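Local coordinates for protein cellulase (Bacteroides salanitronis, PDB 6WQY) that probably hydrolyses internal beta-1,4-glucosidic bonds of cellulose and related glucans, this chain being the glycoside hydrolase family 5 part of a longer protein, at residues 182-185 / 186-189; 254-257 / 258-261; 271-275 / 276-280; 284-287 / 288-292; 319-322 / 323-327. All blocks are in the same frame, centred on the assembly; numbering follows the deposited sequence. Where two conformers were deposited one is given.

How the contacts relate
All five contacts are local and lie in one eight-stranded beta/alpha barrel, following one another along the chain from contact 1 to contact 5. Contact 1 stands apart, in the loop between strand 167-170 and helix 191-209, its centre about 37 Å from that of contact 5. The other four cluster: contact 2 on helix 256-259, contact 3 in the loop that follows it, contact 4 on helix 284-299 and contact 5 on helix 318-337. Centres of contacts 2, 3 and 5 are 12 to 13 Å apart. Probable hydrogen bonds tie the cluster: D254 to N286 and H271 to E284 within one beta-alpha unit, D254 to Y327 and E284 to Y326 joining it to helix 318-337.

Contact 1: residues 182-185 / 186-189; sequences WGDN and RTDG
D184 O is shared by two backbone donors from the turn that follows it: T187 N at 3.1 Å, and D188 N at 2.9 Å in a weak, strongly bent bond. One residue earlier R186 N donates to G183 O over 3.1 Å, so two overlapping beta turns follow each other, the second of type I. N185 sits inside them with its CG in the crowded position between backbone N and carbonyl carbon (chi1 57°), which folds the amide back until OD1 accepts from G183 N at 3.0 Å. Its ND2 gives to Y193 OH and G181 O, and asparagine suits a buried site that needs an acceptor and a donor in one flat group. A leucine here would probably leave G183 N and Y193 OH without their mates and set the turn free to shift. The whole bend belongs to the loop that leads from strand 167-170 of the barrel to helix 191-209. Beside it R186 lays its guanidinium over one face of the W182 indole, the planes 15° apart. NE lies over CE3 at 3.5 Å and NH2 comes equally close to CZ2, while CZ is 3.7 Å from the centroid of the six-membered ring, a cation-pi stack. NE also donates to G181 O, which fixes how the arginine is turned on the ring. D188 closes the turn and looks onward: OD1 accepts from G190 N in an Asx turn, and OD2 takes Q192 N in the first turn of helix 191-209.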
loop_
_atom_site.group_PDB
_atom_site.type_symbol
_atom_site.label_atom_id
_atom_site.label_comp_id
_atom_site.label_asym_id
_atom_site.label_seq_id
_atom_site.Cartn_x
_atom_site.Cartn_y
_atom_site.Cartn_z
ATOM N N TRP A 182 -7.993 4.637 -17.656
ATOM C CA TRP A 182 -8.207 5.015 -19.047
ATOM C C TRP A 182 -9.675 4.819 -19.384
ATOM O O TRP A 182 -10.019 4.217 -20.408
ATOM C CB TRP A 182 -7.290 4.189 -19.947
ATOM C CG TRP A 182 -5.878 4.472 -19.610
ATOM C CD1 TRP A 182 -5.076 3.763 -18.768
ATOM C CD2 TRP A 182 -5.111 5.588 -20.055
ATOM N NE1 TRP A 182 -3.840 4.361 -18.681
ATOM C CE2 TRP A 182 -3.840 5.487 -19.459
ATOM C CE3 TRP A 182 -5.375 6.663 -20.908
ATOM C CZ2 TRP A 182 -2.829 6.413 -19.700
ATOM C CZ3 TRP A 182 -4.373 7.582 -21.144
ATOM C CH2 TRP A 182 -3.116 7.452 -20.541
ATOM N N GLY A 183 -10.540 5.310 -18.493
ATOM C CA GLY A 183 -11.973 5.232 -18.673
ATOM C C GLY A 183 -12.631 6.591 -18.643
ATOM O O GLY A 183 -12.080 7.587 -19.141
ATOM N N ASP A 184 -13.826 6.651 -18.054
ATOM C CA ASP A 184 -14.577 7.899 -18.035
ATOM C C ASP A 184 -13.933 8.930 -17.126
ATOM O O ASP A 184 -14.268 10.118 -17.235
ATOM C CB ASP A 184 -16.027 7.629 -17.628
ATOM C CG ASP A 184 -16.838 6.959 -18.717
ATOM O OD1 ASP A 184 -16.325 6.758 -19.835
ATOM O OD2 ASP A 184 -18.022 6.648 -18.448
ATOM N N ASN A 185 -12.986 8.528 -16.278
ATOM C CA ASN A 185 -12.254 9.500 -15.480
ATOM C C ASN A 185 -11.531 10.515 -16.352
ATOM O O ASN A 185 -11.284 11.643 -15.908
ATOM C CB ASN A 185 -11.236 8.791 -14.584
ATOM C CG ASN A 185 -10.261 7.943 -15.364
ATOM O OD1 ASN A 185 -10.641 6.925 -15.942
ATOM N ND2 ASN A 185 -8.997 8.356 -15.398
ATOM N N ARG A 186 -11.168 10.134 -17.583
ATOM C CA ARG A 186 -10.426 11.026 -18.451
ATOM C C ARG A 186 -11.317 12.019 -19.169
ATOM O O ARG A 186 -10.819 13.044 -19.653
ATOM C CB ARG A 186 -9.716 10.223 -19.548
ATOM C CG ARG A 186 -8.751 9.190 -19.037
ATOM C CD ARG A 186 -7.335 9.679 -19.164
ATOM N NE ARG A 186 -6.415 8.827 -18.422
ATOM C CZ ARG A 186 -5.215 9.212 -18.006
ATOM N NH1 ARG A 186 -4.786 10.441 -18.258
ATOM N NH2 ARG A 186 -4.451 8.365 -17.328
ATOM N N THR A 187 -12.608 11.730 -19.283
ATOM C CA THR A 187 -13.488 12.481 -20.150
ATOM C C THR A 187 -14.680 13.103 -19.443
ATOM O O THR A 187 -15.396 13.878 -20.074
ATOM C CB THR A 187 -14.000 11.572 -21.281
ATOM O OG1 THR A 187 -14.687 10.448 -20.723
ATOM C CG2 THR A 187 -12.838 11.071 -22.137
ATOM N N ASP A 188 -14.895 12.842 -18.165
ATOM C CA ASP A 188 -16.131 13.225 -17.493
ATOM C C ASP A 188 -16.076 14.609 -16.870
ATOM O O ASP A 188 -16.998 14.973 -16.124
ATOM C CB ASP A 188 -16.548 12.185 -16.441
ATOM C CG ASP A 188 -15.645 12.180 -15.209
ATOM O OD1 ASP A 188 -14.571 12.851 -15.225
ATOM O OD2 ASP A 188 -16.017 11.497 -14.240
ATOM N N GLY A 189 -15.025 15.381 -17.135
ATOM C CA GLY A 189 -14.899 16.700 -16.561
ATOM C C GLY A 189 -14.334 16.736 -15.164
ATOM O O GLY A 189 -14.252 17.820 -14.570
#

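Contact 2: residues 254-257 / 258-261; sequences DPID and YTEN
With CG1 of I256 anti to the backbone N (chi1 -172°) and CD1 swung back from there (chi2 67°), the end of the isoleucine reaches along the helix to T259 and E260. CD1 lies 3.6 Å from T259 OG1 and 3.7 Å from E260 CB; the isoleucine side chain crosses that of T259 at about a right angle and runs alongside that of E260. T259 holds OG1 between its N and its carbonyl carbon, 3.3 Å from I256 CA, and from there the hydroxyl bonds to Y253 O just ahead of the helix. Such a hydroxyl suits a buried place, because it can turn inward to a main-chain oxygen. P255 occupies the N-cap position of the short helix 256-259, with a cis peptide before it. Proline is tolerated there because the helix needs no N-H from its N-cap residue, and its carbonyl accepts the first helical bonds, from Y258 N at 2.9 Å and T259 N at 3.0 Å. P255 CG also rests against Y258 CB, while the tyrosine ring leads off toward W269 and helix 318-337. N261 takes positive phi, which asparagine tolerates better than most residues; its ND2 donates to N264 OD1 and T354 O, and a water donates to its OD1 at 2.8 Å. P255 O thus takes two N-H groups and I256 O a straight bond from E260 N (3.0 Å), whereas D257 O has only weak bonds, from N261 N and that water.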
loop_
_atom_site.group_PDB
_atom_site.type_symbol
_atom_site.label_atom_id
_atom_site.label_comp_id
_atom_site.label_asym_id
_atom_site.label_seq_id
_atom_site.Cartn_x
_atom_site.Cartn_y
_atom_site.Cartn_z
ATOM N N ASP A 254 6.175 0.387 -12.483
ATOM C CA ASP A 254 6.581 0.639 -13.858
ATOM C C ASP A 254 7.932 -0.010 -14.149
ATOM O O ASP A 254 8.869 0.156 -13.361
ATOM C CB ASP A 254 6.745 2.138 -14.122
ATOM C CG ASP A 254 5.459 2.925 -14.043
ATOM O OD1 ASP A 254 4.359 2.335 -13.913
ATOM O OD2 ASP A 254 5.567 4.192 -14.154
ATOM N N PRO A 255 8.101 -0.690 -15.292
ATOM C CA PRO A 255 7.083 -1.063 -16.287
ATOM C C PRO A 255 6.489 -2.417 -15.903
ATOM O O PRO A 255 7.250 -3.392 -15.747
ATOM C CB PRO A 255 7.881 -1.138 -17.588
ATOM C CG PRO A 255 9.272 -1.532 -17.156
ATOM C CD PRO A 255 9.444 -1.140 -15.706
ATOM N N ILE A 256 5.165 -2.499 -15.747
ATOM C CA ILE A 256 4.546 -3.718 -15.241
ATOM C C ILE A 256 4.841 -4.925 -16.118
ATOM O O ILE A 256 4.918 -6.054 -15.616
ATOM C CB ILE A 256 3.036 -3.499 -15.014
ATOM C CG1 ILE A 256 2.395 -4.696 -14.311
ATOM C CG2 ILE A 256 2.325 -3.202 -16.316
ATOM C CD1 ILE A 256 2.847 -4.907 -12.889
ATOM N N ASP A 257 4.996 -4.741 -17.431
ATOM C CA ASP A 257 5.319 -5.897 -18.258
ATOM C C ASP A 257 6.606 -6.567 -17.794
ATOM O O ASP A 257 6.733 -7.793 -17.898
ATOM C CB ASP A 257 5.439 -5.489 -19.730
ATOM C CG ASP A 257 4.089 -5.234 -20.381
ATOM O OD1 ASP A 257 3.043 -5.450 -19.726
ATOM O OD2 ASP A 257 4.076 -4.805 -21.556
ATOM N N TYR A 258 7.563 -5.786 -17.298
ATOM C CA TYR A 258 8.804 -6.339 -16.752
ATOM C C TYR A 258 8.617 -6.822 -15.309
ATOM O O TYR A 258 8.992 -7.951 -14.958
ATOM C CB TYR A 258 9.942 -5.302 -16.830
ATOM C CG TYR A 258 11.169 -5.779 -16.076
ATOM C CD1 TYR A 258 11.889 -6.874 -16.525
ATOM C CD2 TYR A 258 11.577 -5.172 -14.897
ATOM C CE1 TYR A 258 12.970 -7.353 -15.820
ATOM C CE2 TYR A 258 12.674 -5.637 -14.190
ATOM C CZ TYR A 258 13.362 -6.738 -14.653
ATOM O OH TYR A 258 14.437 -7.212 -13.938
ATOM N N THR A 259 8.027 -5.990 -14.453
ATOM C CA THR A 259 8.036 -6.317 -13.033
ATOM C C THR A 259 7.142 -7.503 -12.702
ATOM O O THR A 259 7.456 -8.242 -11.766
ATOM C CB THR A 259 7.678 -5.096 -12.186
ATOM O OG1 THR A 259 6.396 -4.615 -12.598
ATOM C CG2 THR A 259 8.724 -4.003 -12.319
ATOM N N GLU A 260 6.041 -7.709 -13.426
ATOM C CA GLU A 260 5.209 -8.880 -13.204
ATOM C C GLU A 260 5.447 -9.979 -14.240
ATOM O O GLU A 260 4.989 -11.107 -14.041
ATOM C CB GLU A 260 3.722 -8.506 -13.159
ATOM C CG GLU A 260 2.843 -9.661 -12.709
ATOM C CD GLU A 260 1.507 -9.224 -12.158
ATOM O OE1 GLU A 260 0.908 -8.313 -12.738
ATOM O OE2 GLU A 260 1.062 -9.795 -11.140
ATOM N N ASN A 261 6.139 -9.683 -15.332
ATOM C CA ASN A 261 6.601 -10.709 -16.273
ATOM C C ASN A 261 5.446 -11.487 -16.903
ATOM O O ASN A 261 5.524 -12.704 -17.074
ATOM C CB ASN A 261 7.591 -11.667 -15.600
ATOM C CG ASN A 261 8.347 -12.530 -16.595
ATOM O OD1 ASN A 261 8.683 -12.084 -17.689
ATOM N ND2 ASN A 261 8.617 -13.779 -16.214
HETATM O O HOH W 1 7.831 -10.495 -19.794
#

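Contact 3: residues 271-275 / 276-280; sequences HTADP and SLKAD
A type I beta turn with an Asx-Pro turn at its start shapes the long loop between helix 256-259 and helix 284-299. The beta turn is closed by L277 N, which donates to D274 O over 2.9 Å. The Asx turn uses the aspartate side chain: with CG anti to the backbone N (chi1 -177°), OD1 meets S276 N at 2.8 Å on its anti side, 34° out of the carboxylate plane. S276 OG makes a second, weak bond to the same OD1. P275 fits the first corner because its ring fixes phi near the value the turn needs and leaves no N-H to be satisfied. K278 lays its aliphatic chain over A273, CD to CB 3.6 Å, where a small methyl leaves room for it. Bends at chi3 and chi4 then curl NZ back to A279 O at 2.8 Å, and its charge is matched by D283. A water donates to P275 O at 2.6 Å and to K278 O at 2.7 Å, bridging the two carbonyls. Side-chain oxygen taking the N-H two residues on, proline between them, is the hallmark of the Asx-Pro turn, here in a surface excursion of the barrel.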
loop_
_atom_site.group_PDB
_atom_site.type_symbol
_atom_site.label_atom_id
_atom_site.label_comp_id
_atom_site.label_asym_id
_atom_site.label_seq_id
_atom_site.Cartn_x
_atom_site.Cartn_y
_atom_site.Cartn_z
ATOM N N HIS A 271 19.753 0.484 -18.341
ATOM C CA HIS A 271 20.670 0.941 -19.381
ATOM C C HIS A 271 21.421 -0.202 -20.047
ATOM O O HIS A 271 21.786 -0.090 -21.225
ATOM C CB HIS A 271 21.767 1.862 -18.818
ATOM C CG HIS A 271 21.274 3.096 -18.136
ATOM N ND1 HIS A 271 20.290 3.904 -18.660
ATOM C CD2 HIS A 271 21.673 3.685 -16.983
ATOM C CE1 HIS A 271 20.087 4.926 -17.846
ATOM N NE2 HIS A 271 20.911 4.815 -16.820
ATOM N N THR A 272 21.741 -1.257 -19.308
ATOM C CA THR A 272 22.574 -2.320 -19.859
ATOM C C THR A 272 21.765 -3.429 -20.517
ATOM O O THR A 272 22.356 -4.353 -21.083
ATOM C CB THR A 272 23.508 -2.934 -18.798
ATOM O OG1 THR A 272 22.783 -3.867 -17.990
ATOM C CG2 THR A 272 24.136 -1.859 -17.937
ATOM N N ALA A 273 20.442 -3.345 -20.480
ATOM C CA ALA A 273 19.608 -4.418 -20.996
ATOM C C ALA A 273 19.738 -4.564 -22.502
ATOM O O ALA A 273 19.864 -3.580 -23.232
ATOM C CB ALA A 273 18.151 -4.131 -20.646
ATOM N N ASP A 274 19.677 -5.801 -22.960
ATOM C CA ASP A 274 19.589 -6.073 -24.390
ATOM C C ASP A 274 18.252 -5.556 -24.898
ATOM O O ASP A 274 17.211 -5.877 -24.309
ATOM C CB ASP A 274 19.685 -7.586 -24.606
ATOM C CG ASP A 274 19.681 -7.980 -26.072
ATOM O OD1 ASP A 274 19.014 -7.305 -26.884
ATOM O OD2 ASP A 274 20.348 -8.977 -26.414
ATOM N N PRO A 275 18.227 -4.751 -25.969
ATOM C CA PRO A 275 16.941 -4.188 -26.416
ATOM C C PRO A 275 15.904 -5.237 -26.766
ATOM O O PRO A 275 14.704 -4.955 -26.696
ATOM C CB PRO A 275 17.324 -3.344 -27.642
ATOM C CG PRO A 275 18.765 -3.041 -27.458
ATOM C CD PRO A 275 19.358 -4.244 -26.769
ATOM N N SER A 276 16.332 -6.440 -27.145
ATOM C CA SER A 276 15.398 -7.495 -27.517
ATOM C C SER A 276 14.835 -8.242 -26.314
ATOM O O SER A 276 13.995 -9.132 -26.504
ATOM C CB SER A 276 16.074 -8.491 -28.464
ATOM O OG SER A 276 17.050 -9.260 -27.789
ATOM N N LEU A 277 15.272 -7.906 -25.095
ATOM C CA LEU A 277 14.857 -8.617 -23.891
ATOM C C LEU A 277 14.242 -7.691 -22.850
ATOM O O LEU A 277 14.103 -8.084 -21.687
ATOM C CB LEU A 277 16.039 -9.365 -23.272
ATOM C CG LEU A 277 16.718 -10.391 -24.169
ATOM C CD1 LEU A 277 17.935 -10.986 -23.470
ATOM C CD2 LEU A 277 15.751 -11.495 -24.595
ATOM N N LYS A 278 13.872 -6.478 -23.238
ATOM C CA LYS A 278 13.356 -5.495 -22.292
ATOM C C LYS A 278 12.086 -4.852 -22.829
ATOM O O LYS A 278 11.833 -4.844 -24.035
ATOM C CB LYS A 278 14.394 -4.392 -22.034
ATOM C CG LYS A 278 14.727 -3.590 -23.280
ATOM C CD LYS A 278 15.861 -2.607 -23.035
ATOM C CE LYS A 278 15.513 -1.619 -21.932
ATOM N NZ LYS A 278 14.286 -0.814 -22.245
ATOM N N ALA A 279 11.287 -4.308 -21.912
ATOM C CA ALA A 279 10.143 -3.495 -22.302
ATOM C C ALA A 279 10.629 -2.237 -23.014
ATOM O O ALA A 279 11.784 -1.823 -22.875
ATOM C CB ALA A 279 9.330 -3.109 -21.067
ATOM N N ASP A 280 9.737 -1.614 -23.783
ATOM C CA ASP A 280 10.133 -0.476 -24.605
ATOM C C ASP A 280 10.043 0.855 -23.868
ATOM O O ASP A 280 10.169 1.909 -24.502
ATOM C CB ASP A 280 9.350 -0.427 -25.921
ATOM C CG ASP A 280 7.860 -0.225 -25.722
ATOM O OD1 ASP A 280 7.427 0.085 -24.596
ATOM O OD2 ASP A 280 7.113 -0.377 -26.711
HETATM O O HOH W 2 12.505 -6.293 -26.230
#

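Contact 4: residues 284-287 / 288-292; sequences EDNV and TGQFA
T288 opens the second turn of helix 284-299, the helix that links strands 246-251 and 305-310 in a beta-alpha-beta crossover of the barrel. Its N donates to E284 O at 3.1 Å and almost straight. With OG1 lodged between backbone N and carbonyl carbon (chi1 56°), the hydroxyl lies back over the preceding turn and meets a water at 2.7 Å; the water lies between this hydroxyl and the already bonded E284 O, which it reaches weakly. G289 follows, its N only 2.8 Å from D285 O, and the absence of a CB spares that oxygen a collision. Q290 crosses N286 at a slant, the amide planes nearly parallel at 8°. Its CG touches N286 OD1 at 3.5 Å and sits tightly on N286 O at 3.1 Å. The two amides do not bond each other: N286 ND2 goes to D254, and Q290 reaches K293 with OE1 and D229 with NE2, so an asparagine and a glutamine suit a place where the amide ends have partners in other parts of the fold. F291 turns inward with V287, and both press on A334 of helix 318-337, while F252 meets the phenyl ring edge-to-face. F291 N donates to V287 O at 3.0 Å. That oxygen also lies over a ring face, as does the valine methyl in a CH-pi contact, CG1 being 4.2 Å from the ring centroid and 3.9 Å from F291 CE2.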
loop_
_atom_site.group_PDB
_atom_site.type_symbol
_atom_site.label_atom_id
_atom_site.label_comp_id
_atom_site.label_asym_id
_atom_site.label_seq_id
_atom_site.Cartn_x
_atom_site.Cartn_y
_atom_site.Cartn_z
ATOM N N GLU A 284 15.507 3.747 -16.040
ATOM C CA GLU A 284 15.893 4.538 -14.877
ATOM C C GLU A 284 15.282 5.930 -14.885
ATOM O O GLU A 284 14.893 6.446 -13.827
ATOM C CB GLU A 284 17.423 4.666 -14.831
ATOM C CG GLU A 284 18.184 3.372 -14.541
ATOM C CD GLU A 284 18.498 2.520 -15.763
ATOM O OE1 GLU A 284 17.858 2.685 -16.832
ATOM O OE2 GLU A 284 19.428 1.666 -15.651
ATOM N N ASP A 285 15.226 6.564 -16.064
ATOM C CA ASP A 285 14.709 7.923 -16.161
ATOM C C ASP A 285 13.221 7.988 -15.843
ATOM O O ASP A 285 12.724 9.044 -15.424
ATOM C CB ASP A 285 14.982 8.494 -17.553
ATOM C CG ASP A 285 14.402 7.639 -18.664
ATOM O OD1 ASP A 285 14.625 6.411 -18.652
ATOM O OD2 ASP A 285 13.728 8.200 -19.556
ATOM N N ASN A 286 12.481 6.895 -16.053
ATOM C CA ASN A 286 11.085 6.871 -15.637
ATOM C C ASN A 286 10.964 6.814 -14.118
ATOM O O ASN A 286 10.075 7.451 -13.536
ATOM C CB ASN A 286 10.333 5.707 -16.274
ATOM C CG ASN A 286 8.857 5.736 -15.937
ATOM O OD1 ASN A 286 8.131 6.629 -16.399
ATOM N ND2 ASN A 286 8.408 4.793 -15.126
ATOM N N VAL A 287 11.827 6.041 -13.457
ATOM C CA VAL A 287 11.787 5.983 -12.001
ATOM C C VAL A 287 12.005 7.369 -11.412
ATOM O O VAL A 287 11.211 7.864 -10.598
ATOM C CB VAL A 287 12.836 4.991 -11.469
ATOM C CG1 VAL A 287 12.786 4.964 -9.942
ATOM C CG2 VAL A 287 12.642 3.605 -12.035
ATOM N N THR A 288 13.101 8.016 -11.797
ATOM C CA THR A 288 13.389 9.329 -11.226
ATOM C C THR A 288 12.406 10.380 -11.724
ATOM O O THR A 288 12.022 11.281 -10.963
ATOM C CB THR A 288 14.833 9.749 -11.504
ATOM O OG1 THR A 288 15.067 9.722 -12.905
ATOM C CG2 THR A 288 15.809 8.814 -10.813
ATOM N N GLY A 289 11.965 10.282 -12.979
ATOM C CA GLY A 289 11.003 11.246 -13.478
ATOM C C GLY A 289 9.674 11.184 -12.755
ATOM O O GLY A 289 9.070 12.213 -12.432
ATOM N N GLN A 290 9.180 9.973 -12.508
ATOM C CA GLN A 290 7.917 9.820 -11.799
ATOM C C GLN A 290 8.061 10.217 -10.341
ATOM O O GLN A 290 7.177 10.881 -9.784
ATOM C CB GLN A 290 7.419 8.385 -11.935
ATOM C CG GLN A 290 7.028 8.009 -13.348
ATOM C CD GLN A 290 5.956 8.928 -13.893
ATOM O OE1 GLN A 290 6.254 9.904 -14.575
ATOM N NE2 GLN A 290 4.703 8.621 -13.584
ATOM N N PHE A 291 9.145 9.796 -9.689
ATOM C CA PHE A 291 9.301 10.156 -8.284
ATOM C C PHE A 291 9.534 11.663 -8.132
ATOM O O PHE A 291 9.133 12.250 -7.111
ATOM C CB PHE A 291 10.410 9.342 -7.616
ATOM C CG PHE A 291 10.109 7.870 -7.462
ATOM C CD1 PHE A 291 8.946 7.295 -7.930
ATOM C CD2 PHE A 291 11.029 7.055 -6.825
ATOM C CE1 PHE A 291 8.716 5.930 -7.781
ATOM C CE2 PHE A 291 10.812 5.699 -6.678
ATOM C CZ PHE A 291 9.662 5.137 -7.154
ATOM N N ALA A 292 10.153 12.308 -9.138
ATOM C CA ALA A 292 10.324 13.759 -9.104
ATOM C C ALA A 292 8.981 14.473 -9.089
ATOM O O ALA A 292 8.854 15.544 -8.475
ATOM C CB ALA A 292 11.165 14.217 -10.293
HETATM O O HOH W 3 17.416 8.491 -13.582
#

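Contact 5: residues 319-322 / 323-327; sequences LSES and FRLYY
E321 and R324 run side by side and point the same way, the carboxylate turned 49° against the guanidinium. OE2 takes NH1 on its syn side at 2.9 Å and lies in the guanidinium plane, so the bridge meets the arginine at its edge. A glutamate folded at chi2 (69°) can press along the arginine stem as well: OE1 is 3.3 Å from R324 CD. H314 and N370 also hold OE2, and R315 N holds OE1, while R324 NE donates to C312 O. An alanine in place of E321 would leave R324 NH1 without its salt-bridge mate and is likely to free H314 and N370 to drift from the place the carboxylate holds for them. L325 crosses the glutamate at a slant, CD1 against CG at 3.6 Å, its branched tip suited to cover the aliphatic part. On the other flank L319 and F323 lie alongside each other, CD1 to CE2 4.0 Å; the phenyl turns its edge to L319 O, and the ring also packs on T272 and Y258. Salt bridge three residues apart and leucine-phenylalanine pair four apart are the spacings of an alpha helix, here helix 318-337 between strands 305-310 and 342-346 of a TIM barrel.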
loop_
_atom_site.group_PDB
_atom_site.type_symbol
_atom_site.label_atom_id
_atom_site.label_comp_id
_atom_site.label_asym_id
_atom_site.label_seq_id
_atom_site.Cartn_x
_atom_site.Cartn_y
_atom_site.Cartn_z
ATOM N N LEU A 319 21.421 -14.686 -14.926
ATOM C CA LEU A 319 21.627 -13.401 -15.584
ATOM C C LEU A 319 20.406 -12.513 -15.426
ATOM O O LEU A 319 20.521 -11.333 -15.077
ATOM C CB LEU A 319 21.934 -13.632 -17.060
ATOM C CG LEU A 319 22.077 -12.365 -17.895
ATOM C CD1 LEU A 319 23.189 -11.473 -17.359
ATOM C CD2 LEU A 319 22.342 -12.741 -19.340
ATOM N N SER A 320 19.223 -13.065 -15.686
ATOM C CA SER A 320 18.000 -12.283 -15.538
ATOM C C SER A 320 17.816 -11.796 -14.102
ATOM O O SER A 320 17.385 -10.656 -13.877
ATOM C CB SER A 320 16.800 -13.121 -15.976
ATOM O OG SER A 320 16.949 -13.551 -17.321
ATOM N N GLU A 321 18.133 -12.644 -13.112
ATOM C CA GLU A 321 17.921 -12.247 -11.721
ATOM C C GLU A 321 18.788 -11.047 -11.348
ATOM O O GLU A 321 18.385 -10.217 -10.528
ATOM C CB GLU A 321 18.156 -13.439 -10.795
ATOM C CG GLU A 321 17.760 -13.200 -9.338
ATOM C CD GLU A 321 16.258 -13.064 -9.102
ATOM O OE1 GLU A 321 15.477 -12.869 -10.064
ATOM O OE2 GLU A 321 15.844 -13.120 -7.914
ATOM N N SER A 322 19.983 -10.937 -11.934
ATOM C CA SER A 322 20.819 -9.771 -11.683
ATOM C C SER A 322 20.060 -8.486 -11.988
ATOM O O SER A 322 20.130 -7.515 -11.229
ATOM C CB SER A 322 22.082 -9.837 -12.545
ATOM O OG SER A 322 22.736 -11.083 -12.404
ATOM N N PHE A 323 19.336 -8.462 -13.108
ATOM C CA PHE A 323 18.573 -7.280 -13.485
ATOM C C PHE A 323 17.449 -6.991 -12.503
ATOM O O PHE A 323 17.141 -5.822 -12.247
ATOM C CB PHE A 323 18.024 -7.451 -14.900
ATOM C CG PHE A 323 19.068 -7.346 -15.968
ATOM C CD1 PHE A 323 19.430 -6.107 -16.483
ATOM C CD2 PHE A 323 19.697 -8.475 -16.444
ATOM C CE1 PHE A 323 20.382 -6.001 -17.459
ATOM C CE2 PHE A 323 20.663 -8.373 -17.425
ATOM C CZ PHE A 323 21.000 -7.131 -17.928
ATOM N N ARG A 324 16.805 -8.037 -11.972
ATOM C CA ARG A 324 15.754 -7.839 -10.981
ATOM C C ARG A 324 16.304 -7.173 -9.724
ATOM O O ARG A 324 15.695 -6.249 -9.171
ATOM C CB ARG A 324 15.119 -9.180 -10.613
ATOM C CG ARG A 324 14.070 -9.057 -9.528
ATOM C CD ARG A 324 14.024 -10.252 -8.625
ATOM N NE ARG A 324 12.901 -10.201 -7.697
ATOM C CZ ARG A 324 12.676 -11.118 -6.760
ATOM N NH1 ARG A 324 13.501 -12.137 -6.605
ATOM N NH2 ARG A 324 11.616 -11.000 -5.975
ATOM N N LEU A 325 17.455 -7.645 -9.240
ATOM C CA LEU A 325 18.042 -7.048 -8.047
ATOM C C LEU A 325 18.461 -5.615 -8.315
ATOM O O LEU A 325 18.291 -4.742 -7.463
ATOM C CB LEU A 325 19.199 -7.888 -7.522
ATOM C CG LEU A 325 18.758 -9.078 -6.681
ATOM C CD1 LEU A 325 18.045 -10.144 -7.488
ATOM C CD2 LEU A 325 19.945 -9.682 -5.941
ATOM N N TYR A 326 19.021 -5.352 -9.502
ATOM C CA TYR A 326 19.353 -3.981 -9.879
ATOM C C TYR A 326 18.109 -3.096 -9.884
ATOM O O TYR A 326 18.123 -2.001 -9.315
ATOM C CB TYR A 326 20.077 -3.961 -11.232
ATOM C CG TYR A 326 20.221 -2.567 -11.802
ATOM C CD1 TYR A 326 20.852 -1.559 -11.084
ATOM C CD2 TYR A 326 19.703 -2.251 -13.045
ATOM C CE1 TYR A 326 20.960 -0.283 -11.587
ATOM C CE2 TYR A 326 19.798 -0.975 -13.560
ATOM C CZ TYR A 326 20.431 0.008 -12.823
ATOM O OH TYR A 326 20.549 1.291 -13.317
ATOM N N TYR A 327 17.032 -3.556 -10.520
ATOM C CA TYR A 327 15.785 -2.799 -10.531
ATOM C C TYR A 327 15.329 -2.467 -9.113
ATOM O O TYR A 327 15.009 -1.312 -8.800
ATOM C CB TYR A 327 14.697 -3.603 -11.271
ATOM C CG TYR A 327 13.338 -2.942 -11.215
ATOM C CD1 TYR A 327 12.964 -1.999 -12.166
ATOM C CD2 TYR A 327 12.446 -3.232 -10.201
ATOM C CE1 TYR A 327 11.735 -1.365 -12.107
ATOM C CE2 TYR A 327 11.213 -2.605 -10.139
ATOM C CZ TYR A 327 10.867 -1.679 -11.081
ATOM O OH TYR A 327 9.632 -1.063 -10.974
#